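Local atomic coordinates of tungsten-containing formylmethanofuran dehydrogenase 2 subunit C (Methanothermobacter wolfeii, PDB entry 5T5I), a protein that serves as a beta-helical subunit of tungsten-containing formylmethanofuran dehydrogenase, the enzyme that probably fixes carbon dioxide as formylmethanofuran in methanogenesis. Residues Q81-A85 and G86-V90; A100-G104 and G105-V109; L16-P19 and N20-P23; R145-G149 and G150-V154. One frame throughout, in Å; residues are numbered along the deposited sequence.

Contact 1: Q81-A85 and G86-V90; sequences QEMTA and GEIIV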
loop_
_atom_site.group_PDB
_atom_site.type_symbol
_atom_site.label_atom_id
_atom_site.label_comp_id
_atom_site.label_asym_id
_atom_site.label_seq_id
_atom_site.Cartn_x
_atom_site.Cartn_y
_atom_site.Cartn_z
ATOM N N GLN C 81 -39.478 33.886 -18.813
ATOM C CA GLN C 81 -40.223 32.846 -18.100
ATOM C C GLN C 81 -41.570 32.560 -18.754
ATOM O O GLN C 81 -42.336 33.486 -18.979
ATOM C CB GLN C 81 -40.439 33.244 -16.632
ATOM C CG GLN C 81 -41.154 32.178 -15.801
ATOM C CD GLN C 81 -41.053 32.477 -14.335
ATOM O OE1 GLN C 81 -40.002 32.276 -13.724
ATOM N NE2 GLN C 81 -42.107 33.014 -13.751
ATOM N N GLU C 82 -41.833 31.279 -19.086
ATOM C CA GLU C 82 -43.100 30.820 -19.678
ATOM C C GLU C 82 -43.459 31.482 -21.024
ATOM O O GLU C 82 -44.638 31.504 -21.393
ATOM C CB GLU C 82 -44.247 30.960 -18.653
ATOM C CG GLU C 82 -44.034 30.038 -17.467
ATOM C CD GLU C 82 -44.969 30.199 -16.282
ATOM O OE1 GLU C 82 -45.889 31.040 -16.337
ATOM O OE2 GLU C 82 -44.757 29.494 -15.273
ATOM N N MET C 83 -42.457 31.938 -21.800
ATOM C CA MET C 83 -42.727 32.520 -23.118
ATOM C C MET C 83 -43.170 31.406 -24.091
ATOM O O MET C 83 -42.789 30.246 -23.904
ATOM C CB MET C 83 -41.533 33.345 -23.649
ATOM C CG MET C 83 -40.318 32.528 -24.050
ATOM S SD MET C 83 -38.950 33.590 -24.606
ATOM C CE MET C 83 -39.246 33.612 -26.318
ATOM N N THR C 84 -44.024 31.745 -25.073
ATOM C CA THR C 84 -44.577 30.767 -26.028
ATOM C C THR C 84 -44.112 30.964 -27.471
ATOM O O THR C 84 -44.278 30.044 -28.270
ATOM C CB THR C 84 -46.123 30.792 -26.011
ATOM O OG1 THR C 84 -46.588 31.952 -26.714
ATOM C CG2 THR C 84 -46.718 30.720 -24.597
ATOM N N ALA C 85 -43.584 32.147 -27.822
ATOM C CA ALA C 85 -43.173 32.475 -29.194
ATOM C C ALA C 85 -42.290 33.715 -29.203
ATOM O O ALA C 85 -42.169 34.398 -28.186
ATOM C CB ALA C 85 -44.411 32.735 -30.054
ATOM N N GLY C 86 -41.708 34.008 -30.355
ATOM C CA GLY C 86 -40.839 35.163 -30.511
ATOM C C GLY C 86 -39.419 34.860 -30.086
ATOM O O GLY C 86 -39.028 33.691 -29.954
ATOM N N GLU C 87 -38.651 35.917 -29.854
ATOM C CA GLU C 87 -37.241 35.791 -29.565
ATOM C C GLU C 87 -36.723 36.841 -28.573
ATOM O O GLU C 87 -37.239 37.958 -28.520
ATOM C CB GLU C 87 -36.499 35.901 -30.908
ATOM C CG GLU C 87 -35.049 35.480 -30.868
ATOM C CD GLU C 87 -34.341 35.426 -32.208
ATOM O OE1 GLU C 87 -34.965 35.749 -33.245
ATOM O OE2 GLU C 87 -33.147 35.056 -32.213
ATOM N N ILE C 88 -35.744 36.447 -27.753
ATOM C CA ILE C 88 -35.024 37.330 -26.837
ATOM C C ILE C 88 -33.522 37.123 -27.103
ATOM O O ILE C 88 -33.066 35.986 -27.168
ATOM C CB ILE C 88 -35.336 37.079 -25.336
ATOM C CG1 ILE C 88 -36.852 37.151 -25.052
ATOM C CG2 ILE C 88 -34.557 38.087 -24.442
ATOM C CD1 ILE C 88 -37.257 36.736 -23.624
ATOM N N ILE C 89 -32.765 38.211 -27.244
ATOM C CA ILE C 89 -31.310 38.162 -27.374
ATOM C C ILE C 89 -30.769 39.016 -26.235
ATOM O O ILE C 89 -31.126 40.184 -26.146
ATOM C CB ILE C 89 -30.796 38.650 -28.768
ATOM C CG1 ILE C 89 -31.338 37.724 -29.877
ATOM C CG2 ILE C 89 -29.242 38.689 -28.792
ATOM C CD1 ILE C 89 -30.873 38.034 -31.306
ATOM N N VAL C 90 -29.922 38.451 -25.373
ATOM C CA VAL C 90 -29.317 39.208 -24.271
ATOM C C VAL C 90 -27.834 39.413 -24.594
ATOM O O VAL C 90 -27.087 38.436 -24.633
ATOM C CB VAL C 90 -29.518 38.549 -22.878
ATOM C CG1 VAL C 90 -28.995 39.468 -21.773
ATOM C CG2 VAL C 90 -30.990 38.203 -22.640
#

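Contact 2: A100-G104 and G105-V109; sequences AGMKG and GKITV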
loop_
_atom_site.group_PDB
_atom_site.type_symbol
_atom_site.label_atom_id
_atom_site.label_comp_id
_atom_site.label_asym_id
_atom_site.label_seq_id
_atom_site.Cartn_x
_atom_site.Cartn_y
_atom_site.Cartn_z
ATOM N N ALA C 100 -37.328 29.827 -17.782
ATOM C CA ALA C 100 -37.965 28.802 -16.943
ATOM C C ALA C 100 -39.416 28.549 -17.400
ATOM O O ALA C 100 -40.182 29.496 -17.577
ATOM C CB ALA C 100 -37.948 29.214 -15.474
ATOM N N GLY C 101 -39.751 27.292 -17.674
ATOM C CA GLY C 101 -41.097 26.931 -18.108
ATOM C C GLY C 101 -41.496 27.385 -19.505
ATOM O O GLY C 101 -42.672 27.307 -19.844
ATOM N N MET C 102 -40.551 27.821 -20.351
ATOM C CA MET C 102 -40.905 28.284 -21.702
ATOM C C MET C 102 -41.493 27.156 -22.564
ATOM O O MET C 102 -41.150 25.985 -22.387
ATOM C CB MET C 102 -39.736 29.015 -22.401
ATOM C CG MET C 102 -38.572 28.149 -22.800
ATOM S SD MET C 102 -37.247 29.154 -23.551
ATOM C CE MET C 102 -37.837 29.324 -25.159
ATOM N N LYS C 103 -42.459 27.529 -23.416
ATOM C CA LYS C 103 -43.216 26.620 -24.297
ATOM C C LYS C 103 -42.807 26.703 -25.777
ATOM O O LYS C 103 -43.014 25.738 -26.505
ATOM C CB LYS C 103 -44.723 26.887 -24.151
ATOM C CG LYS C 103 -45.289 26.452 -22.805
ATOM C CD LYS C 103 -46.416 27.356 -22.303
ATOM C CE LYS C 103 -45.861 28.583 -21.590
ATOM N NZ LYS C 103 -46.916 29.569 -21.188
ATOM N N GLY C 104 -42.229 27.823 -26.196
ATOM C CA GLY C 104 -41.785 28.022 -27.573
ATOM C C GLY C 104 -40.971 29.292 -27.736
ATOM O O GLY C 104 -40.769 30.031 -26.771
ATOM N N GLY C 105 -40.518 29.547 -28.957
ATOM C CA GLY C 105 -39.670 30.694 -29.249
ATOM C C GLY C 105 -38.212 30.383 -28.946
ATOM O O GLY C 105 -37.850 29.214 -28.738
ATOM N N LYS C 106 -37.366 31.424 -28.906
ATOM C CA LYS C 106 -35.929 31.250 -28.682
ATOM C C LYS C 106 -35.312 32.345 -27.816
ATOM O O LYS C 106 -35.604 33.524 -28.002
ATOM C CB LYS C 106 -35.178 31.182 -30.035
ATOM C CG LYS C 106 -33.675 30.872 -29.871
ATOM C CD LYS C 106 -32.972 30.564 -31.187
ATOM C CE LYS C 106 -31.587 29.975 -30.955
ATOM N NZ LYS C 106 -30.506 30.825 -31.507
ATOM N N ILE C 107 -34.410 31.946 -26.904
ATOM C CA ILE C 107 -33.634 32.868 -26.069
ATOM C C ILE C 107 -32.150 32.616 -26.341
ATOM O O ILE C 107 -31.694 31.475 -26.232
ATOM C CB ILE C 107 -33.919 32.734 -24.549
ATOM C CG1 ILE C 107 -35.417 32.913 -24.235
ATOM C CG2 ILE C 107 -33.060 33.748 -23.751
ATOM C CD1 ILE C 107 -35.797 32.607 -22.803
ATOM N N THR C 108 -31.392 33.684 -26.642
ATOM C CA THR C 108 -29.943 33.612 -26.809
ATOM C C THR C 108 -29.327 34.496 -25.727
ATOM O O THR C 108 -29.686 35.658 -25.632
ATOM C CB THR C 108 -29.491 34.043 -28.221
ATOM O OG1 THR C 108 -30.122 33.202 -29.182
ATOM C CG2 THR C 108 -27.977 33.935 -28.413
ATOM N N VAL C 109 -28.438 33.937 -24.899
ATOM C CA VAL C 109 -27.699 34.677 -23.873
ATOM C C VAL C 109 -26.256 34.706 -24.362
ATOM O O VAL C 109 -25.640 33.647 -24.478
ATOM C CB VAL C 109 -27.808 34.019 -22.475
ATOM C CG1 VAL C 109 -26.923 34.747 -21.446
ATOM C CG2 VAL C 109 -29.263 33.969 -22.004
#

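Contact 3: L16-P19 and N20-P23; sequences LEAP and NIKP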
loop_
_atom_site.group_PDB
_atom_site.type_symbol
_atom_site.label_atom_id
_atom_site.label_comp_id
_atom_site.label_asym_id
_atom_site.label_seq_id
_atom_site.Cartn_x
_atom_site.Cartn_y
_atom_site.Cartn_z
ATOM N N LEU C 16 -33.359 42.215 -9.564
ATOM C CA LEU C 16 -34.663 42.425 -10.175
ATOM C C LEU C 16 -35.224 41.056 -10.546
ATOM O O LEU C 16 -34.457 40.143 -10.870
ATOM C CB LEU C 16 -34.538 43.245 -11.480
ATOM C CG LEU C 16 -33.919 44.644 -11.386
ATOM C CD1 LEU C 16 -33.779 45.253 -12.765
ATOM C CD2 LEU C 16 -34.750 45.550 -10.501
ATOM N N GLU C 17 -36.551 40.911 -10.517
ATOM C CA GLU C 17 -37.246 39.709 -11.015
ATOM C C GLU C 17 -38.147 40.245 -12.113
ATOM O O GLU C 17 -39.008 41.071 -11.833
ATOM C CB GLU C 17 -38.074 38.971 -9.954
ATOM C CG GLU C 17 -37.255 38.488 -8.771
ATOM C CD GLU C 17 -37.832 37.299 -8.025
ATOM O OE1 GLU C 17 -37.298 36.969 -6.941
ATOM O OE2 GLU C 17 -38.797 36.678 -8.533
ATOM N N ALA C 18 -37.920 39.824 -13.358
ATOM C CA ALA C 18 -38.652 40.367 -14.497
ATOM C C ALA C 18 -39.267 39.300 -15.413
ATOM O O ALA C 18 -38.995 39.283 -16.619
ATOM C CB ALA C 18 -37.728 41.288 -15.277
ATOM N N PRO C 19 -40.187 38.465 -14.878
ATOM C CA PRO C 19 -40.876 37.481 -15.738
ATOM C C PRO C 19 -41.720 38.108 -16.855
ATOM O O PRO C 19 -41.985 37.439 -17.855
ATOM C CB PRO C 19 -41.733 36.692 -14.739
ATOM C CG PRO C 19 -41.976 37.661 -13.617
ATOM C CD PRO C 19 -40.671 38.374 -13.482
ATOM N N ASN C 20 -42.104 39.394 -16.716
ATOM C CA ASN C 20 -42.863 40.099 -17.757
ATOM C C ASN C 20 -42.002 40.495 -18.968
ATOM O O ASN C 20 -42.560 40.959 -19.960
ATOM C CB ASN C 20 -43.609 41.313 -17.185
ATOM C CG ASN C 20 -44.801 40.943 -16.342
ATOM O OD1 ASN C 20 -45.444 39.922 -16.563
ATOM N ND2 ASN C 20 -45.207 41.825 -15.440
ATOM N N ILE C 21 -40.659 40.308 -18.918
ATOM C CA ILE C 21 -39.822 40.544 -20.099
ATOM C C ILE C 21 -39.949 39.300 -20.978
ATOM O O ILE C 21 -39.216 38.327 -20.811
ATOM C CB ILE C 21 -38.348 40.899 -19.790
ATOM C CG1 ILE C 21 -38.291 42.225 -19.008
ATOM C CG2 ILE C 21 -37.537 41.036 -21.122
ATOM C CD1 ILE C 21 -36.900 42.606 -18.459
ATOM N N LYS C 22 -40.928 39.325 -21.865
ATOM C CA LYS C 22 -41.161 38.256 -22.824
ATOM C C LYS C 22 -42.044 38.742 -23.975
ATOM O O LYS C 22 -42.888 39.614 -23.756
ATOM C CB LYS C 22 -41.766 37.002 -22.173
ATOM C CG LYS C 22 -43.025 37.206 -21.342
ATOM C CD LYS C 22 -43.642 35.846 -21.011
ATOM C CE LYS C 22 -44.667 35.823 -19.894
ATOM N NZ LYS C 22 -44.056 35.597 -18.557
ATOM N N PRO C 23 -41.897 38.178 -25.191
ATOM C CA PRO C 23 -42.736 38.630 -26.324
ATOM C C PRO C 23 -44.256 38.575 -26.077
ATOM O O PRO C 23 -44.980 39.442 -26.574
ATOM C CB PRO C 23 -42.300 37.702 -27.462
ATOM C CG PRO C 23 -40.894 37.325 -27.116
ATOM C CD PRO C 23 -40.924 37.155 -25.630
#

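Contact 4: R145-G149 and G150-V154; sequences RGMSG and GTITV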
loop_
_atom_site.group_PDB
_atom_site.type_symbol
_atom_site.label_atom_id
_atom_site.label_comp_id
_atom_site.label_asym_id
_atom_site.label_seq_id
_atom_site.Cartn_x
_atom_site.Cartn_y
_atom_site.Cartn_z
ATOM N N ARG C 145 -41.707 15.375 -11.758
ATOM C CA ARG C 145 -41.944 15.667 -13.176
ATOM C C ARG C 145 -41.152 16.947 -13.534
ATOM O O ARG C 145 -41.465 18.022 -13.027
ATOM C CB ARG C 145 -43.452 15.891 -13.413
ATOM C CG ARG C 145 -44.315 14.665 -13.076
ATOM C CD ARG C 145 -45.746 14.967 -12.694
ATOM N NE ARG C 145 -45.849 15.709 -11.432
ATOM C CZ ARG C 145 -46.980 15.963 -10.781
ATOM N NH1 ARG C 145 -48.143 15.531 -11.255
ATOM N NH2 ARG C 145 -46.957 16.640 -9.643
ATOM N N GLY C 146 -40.117 16.804 -14.346
ATOM C CA GLY C 146 -39.257 17.917 -14.747
ATOM C C GLY C 146 -39.484 18.399 -16.167
ATOM O O GLY C 146 -40.620 18.423 -16.657
ATOM N N MET C 147 -38.385 18.817 -16.820
ATOM C CA MET C 147 -38.353 19.282 -18.223
ATOM C C MET C 147 -38.985 18.198 -19.125
ATOM O O MET C 147 -38.667 17.026 -18.954
ATOM C CB MET C 147 -36.892 19.531 -18.616
ATOM C CG MET C 147 -36.657 19.801 -20.073
ATOM S SD MET C 147 -34.951 20.309 -20.326
ATOM C CE MET C 147 -34.922 20.443 -22.090
ATOM N N SER C 148 -39.921 18.572 -20.008
ATOM C CA SER C 148 -40.613 17.610 -20.892
ATOM C C SER C 148 -40.349 17.825 -22.408
ATOM O O SER C 148 -40.758 16.997 -23.224
ATOM C CB SER C 148 -42.116 17.639 -20.622
ATOM O OG SER C 148 -42.640 18.953 -20.733
ATOM N N GLY C 149 -39.703 18.921 -22.769
ATOM C CA GLY C 149 -39.378 19.216 -24.161
ATOM C C GLY C 149 -38.562 20.487 -24.284
ATOM O O GLY C 149 -38.375 21.204 -23.300
ATOM N N GLY C 150 -38.098 20.751 -25.495
ATOM C CA GLY C 150 -37.231 21.879 -25.818
ATOM C C GLY C 150 -35.780 21.460 -25.898
ATOM O O GLY C 150 -35.440 20.311 -25.570
ATOM N N THR C 151 -34.920 22.369 -26.394
ATOM C CA THR C 151 -33.476 22.143 -26.507
ATOM C C THR C 151 -32.725 23.249 -25.763
ATOM O O THR C 151 -33.025 24.428 -25.946
ATOM C CB THR C 151 -33.014 22.097 -27.970
ATOM O OG1 THR C 151 -33.778 21.115 -28.668
ATOM C CG2 THR C 151 -31.530 21.749 -28.105
ATOM N N ILE C 152 -31.742 22.872 -24.951
ATOM C CA ILE C 152 -30.874 23.823 -24.255
ATOM C C ILE C 152 -29.458 23.517 -24.708
ATOM O O ILE C 152 -29.027 22.371 -24.591
ATOM C CB ILE C 152 -30.991 23.739 -22.704
ATOM C CG1 ILE C 152 -32.459 23.880 -22.250
ATOM C CG2 ILE C 152 -30.090 24.826 -22.046
ATOM C CD1 ILE C 152 -32.713 23.477 -20.828
ATOM N N THR C 153 -28.733 24.526 -25.192
ATOM C CA THR C 153 -27.329 24.400 -25.603
ATOM C C THR C 153 -26.499 25.410 -24.799
ATOM O O THR C 153 -26.806 26.597 -24.814
ATOM C CB THR C 153 -27.142 24.619 -27.109
ATOM O OG1 THR C 153 -28.036 23.770 -27.821
ATOM C CG2 THR C 153 -25.706 24.320 -27.563
ATOM N N VAL C 154 -25.478 24.935 -24.089
ATOM C CA VAL C 154 -24.540 25.767 -23.313
ATOM C C VAL C 154 -23.182 25.594 -23.997
ATOM O O VAL C 154 -22.675 24.472 -24.032
ATOM C CB VAL C 154 -24.493 25.337 -21.822
ATOM C CG1 VAL C 154 -23.447 26.140 -21.039
ATOM C CG2 VAL C 154 -25.859 25.474 -21.166
#

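Contact 1: Q81-A85 and G86-V90
M83 reaches over the inside of a tight corner and lays its sulfur against the end of I88, with SD 3.7 Å from I88 CD1. The corner belongs to one turn of a right-handed beta-helix, the fold this subunit shares with the C-terminal domain of glutamate synthase: a loop runs through 81-85, bends at A85 and G86, and enters strand 87-90. Both side chains face the interior and meet obliquely. CG of M83 stands between the backbone N and the carbonyl carbon (chi1 70°), and the chain then turns at the sulfur (chi3 -93°), swinging the methyl in beneath the bend. Helix 23-26 covers this end of the interior, where P23 touches both M83 and I88, while outside T84 OG1 is hydrogen-bonded to D24. A serine in place of M83 would probably open a gap beneath the bend and leave I88 CD1 without the sulfur it packs on. At the bend itself the backbone of G86 has a positive phi (85°), and any side-chain carbon there would strike the carbonyl O of A85. From G86 onward the chain joins its neighbours by backbone bonds, G86 with K106 and E87 with I65 and I67. Under the bend, M83 CE rests 3.6 Å from the carbonyl O of G86, a van der Waals contact with a polar atom.

Contact 2: A100-G104 and G105-V109
A chi1 of 70° sets CG of M102 between its own backbone N and carbonyl carbon, the next bond is fully extended (chi2 -178°), and a bend at the last torsion (chi3 -81°) carries the methyl toward G105 while SD faces I107. On the other side, I107 has CG1 beside its backbone N, and from there CD1 extends back toward the loop. The two side chains run antiparallel where they pass, SD of M102 3.8 Å from CD1 of I107. CE ends 3.6 Å from the carbonyl O of G105, filling the inner side of the bend. Two glycines make that bend, and at the second, G105, the positive phi would put a CB only 2.6 Å from G104 O. The packing continues along the core, since M102 also touches M83 on one neighbouring turn and M121 and I126 on the other. Facing outward from the strand, K106 NZ makes a salt bridge with E127 on the adjacent strand 125-128 and a weak hydrogen bond, 3.3 Å long, to OG1 of T108. On the loop, K103 NZ is bonded to the carbonyl O of E82. Methionine and isoleucine pointing in, polar side chains out and glycines at the bend mark one corner of a coil of a right-handed beta-helix, with the Gly-rich turn seen in the glutamate synthase C-terminal domain family.

Contact 3: L16-P19 and N20-P23
A18 and I21 close a type I beta turn: the backbone N of I21 gives a nearly straight hydrogen bond (166°) to the carbonyl O of A18, at 3.0 Å. The same two residues also meet through their side chains, I21 CD1 lying 3.5 Å from A18 CB in a small patch; A18 also packs on I39 and T76. The carbonyl O of P19 is taken by K22, whose CG sits between backbone N and carbonyl carbon (chi1 53°) and whose chain bends at its end, so that NZ comes back to 2.9 Å from that oxygen, well above the carbonyl plane. NZ has a second acceptor in the carbonyl O of Q81, which ties this loop to the one that leads into strand 87-90. An alanine in place of K22 would probably leave the P19 and Q81 carbonyls without their shared donor and untie the two loops. N20 spends its ND2 on the carbonyl O of Q38, and its own carbonyl O accepts a weak bond from the backbone N of K22, 3.0 Å long. A type I turn runs straight into an inverse gamma turn centred on I21, and K22 then takes the N-cap position of helix 23-26.

Contact 4: R145-G149 and G150-V154
G150 comes first after the bend, and its carbonyl O meets the methyl of M147, CE at 3.5 Å. Its backbone angles would drive any CB into the carbonyl O of G149. A backbone bond to K170 joins G150 to the next coil. T151 turns its side chain outward, against K170, and its backbone is hydrogen-bonded to G124 and I126 on the preceding one. These paired strands, one per turn, are the parallel wall of a right-handed beta-helix, and at I152 the chain faces its interior. Here CD1 lies 3.9 Å from SD of M147 and 4.0 Å from CE, the two side chains approaching head-on from the two arms of the bend and overlapping at their ends. In M147, CG points directly away from the backbone N (chi1 171°) and the rest of the chain runs straight (chi3 176°), which lays the sulfur and the methyl both along the tip of I152. M121 packs on both residues, and V136 adds a further contact to I152. V154, the next inward residue, leaves M147 behind and packs on A132 and I173. Back at the start of the loop, R145 NE makes a salt bridge with D143, a ligand of the bound calcium ion, and NH1 makes another with an acidic side chain of another protein of the assembly; the calcium itself is about 11 Å from the M147 side chain.

Along the chain the order is contact 3, contact 1, contact 2, contact 4. The last three sit at equivalent corners of the beta-helix, each leading into a strand of the same parallel wall. Strands 87-90 and 106-109 are direct neighbours, with contact centres about 5 Å apart and M83 O probably hydrogen-bonded to K103 N. Strand 125-128 intervenes before contact 4, whose centre is about 10 Å from that of contact 2. Contact 3 lies about 10 Å from contact 1 between centres, at the N-terminal side of the stack, and touches it through K22 and P23. The inward methionine–isoleucine pairing thus recurs down the core, while contact 3 ties the N-terminal region to the coil that carries contact 1.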